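Local coordinates for protein endoribonuclease PemK (Escherichia coli, PDB 1M1F) that acts as the toxin of a plasmid-maintenance toxin-antitoxin pair, probably as an RNA-cleaving endonuclease, and with its antitoxin binds the promoter of their operon, at residues V93-T96 against I97-V101. Numbering follows the deposited sequence.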
# COMPACT_ATOMS: atom_id res chain seq x y z
N VAL A 93 9.14 -6.45 -15.48
CA VAL A 93 9.91 -7.52 -14.86
C VAL A 93 9.34 -8.86 -15.33
O VAL A 93 8.18 -8.94 -15.71
CB VAL A 93 9.84 -7.49 -13.32
CG1 VAL A 93 10.37 -6.17 -12.80
CG2 VAL A 93 8.43 -7.76 -12.79
N PRO A 94 10.16 -9.91 -15.31
CA PRO A 94 9.65 -11.26 -15.60
C PRO A 94 8.57 -11.68 -14.60
O PRO A 94 8.58 -11.22 -13.45
CB PRO A 94 10.89 -12.15 -15.43
CG PRO A 94 12.05 -11.27 -15.43
CD PRO A 94 11.61 -9.89 -15.06
N GLU A 95 7.67 -12.55 -15.04
CA GLU A 95 6.60 -13.04 -14.16
C GLU A 95 7.14 -13.72 -12.91
O GLU A 95 6.52 -13.65 -11.87
CB GLU A 95 5.62 -13.95 -14.92
CG GLU A 95 4.79 -13.25 -16.00
CD GLU A 95 4.03 -12.04 -15.49
OE1 GLU A 95 3.43 -12.11 -14.40
OE2 GLU A 95 4.02 -11.01 -16.20
N THR A 96 8.30 -14.38 -12.99
CA THR A 96 8.85 -14.98 -11.79
C THR A 96 9.06 -13.94 -10.69
O THR A 96 8.72 -14.19 -9.53
CB THR A 96 10.17 -15.68 -12.09
OG1 THR A 96 10.99 -14.82 -12.88
CG2 THR A 96 9.97 -16.94 -12.93
N ILE A 97 9.63 -12.79 -11.02
CA ILE A 97 9.83 -11.72 -10.04
C ILE A 97 8.49 -11.23 -9.52
O ILE A 97 8.29 -11.10 -8.32
CB ILE A 97 10.59 -10.52 -10.65
CG1 ILE A 97 12.06 -10.86 -10.93
CG2 ILE A 97 10.50 -9.29 -9.74
CD1 ILE A 97 12.86 -11.27 -9.71
N MET A 98 7.58 -10.95 -10.43
CA MET A 98 6.28 -10.44 -10.02
C MET A 98 5.59 -11.42 -9.07
O MET A 98 5.03 -11.00 -8.06
CB MET A 98 5.40 -10.15 -11.24
CG MET A 98 4.17 -9.29 -10.94
SD MET A 98 4.54 -7.57 -10.30
CE MET A 98 3.75 -7.69 -8.62
N ASN A 99 5.65 -12.71 -9.36
CA ASN A 99 4.99 -13.68 -8.50
C ASN A 99 5.65 -13.77 -7.13
O ASN A 99 4.97 -13.98 -6.13
CB ASN A 99 4.91 -15.04 -9.19
CG ASN A 99 3.99 -15.01 -10.41
OD1 ASN A 99 3.04 -14.23 -10.46
ND2 ASN A 99 4.27 -15.88 -11.38
N GLU A 100 6.97 -13.62 -7.06
CA GLU A 100 7.64 -13.60 -5.77
C GLU A 100 7.17 -12.39 -4.94
O GLU A 100 6.94 -12.49 -3.73
CB GLU A 100 9.16 -13.59 -5.94
CG GLU A 100 9.88 -14.02 -4.67
CD GLU A 100 11.34 -14.38 -4.87
OE1 GLU A 100 11.93 -14.86 -3.88
OE2 GLU A 100 11.87 -14.21 -5.98
N VAL A 101 7.03 -11.24 -5.60
CA VAL A 101 6.54 -10.02 -4.96
C VAL A 101 5.10 -10.20 -4.46
O VAL A 101 4.78 -9.86 -3.31
CB VAL A 101 6.68 -8.83 -5.94
CG1 VAL A 101 5.95 -7.60 -5.44
CG2 VAL A 101 8.14 -8.52 -6.14
O HOH W 1 2.38 -11.98 -12.19
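In V93 a chi1 of -59° sets CG1 anti to the carbonyl carbon and thereby CG2 between the backbone N and the carbonyl carbon, while in I97 CG1 lies beside the backbone N (chi1 -70°) and CG2 anti to it; these turns bring the two methyls together, V93 CG2 to I97 CG2, at 4.0 Å. The side chains cross at about a right angle, and V93 CG2 also lies 4.2 Å from M98 CB, so the residue before the N-cap packs over the first turn of helix 95-106. This hydrophobic patch continues into the fold, since V93, M98 and V101 all touch L26 of strand 22-27.

The backbone evidence for the helix start is a run of i to i+4 bonds. P94, at the N-cap position, receives M98 N at its carbonyl O (3.2 Å), with an N-H...O angle of 169°. N99 N reaches E95 O at 2.8 Å, the shortest of the three, and E100 N reaches T96 O at 3.1 Å.

On the exposed face, E95 and N99 meet through solvent. One water donates to both E95 OE1, at a short 2.5 Å, and N99 OD1 (2.9 Å), bridging successive turns, and E95 OE2 forms a salt bridge with R92. Each carboxylate oxygen therefore has its own partner, which should restrict rotation of the group; the negative charge near the helix N-terminus would also be expected to interact favourably with the helix dipole.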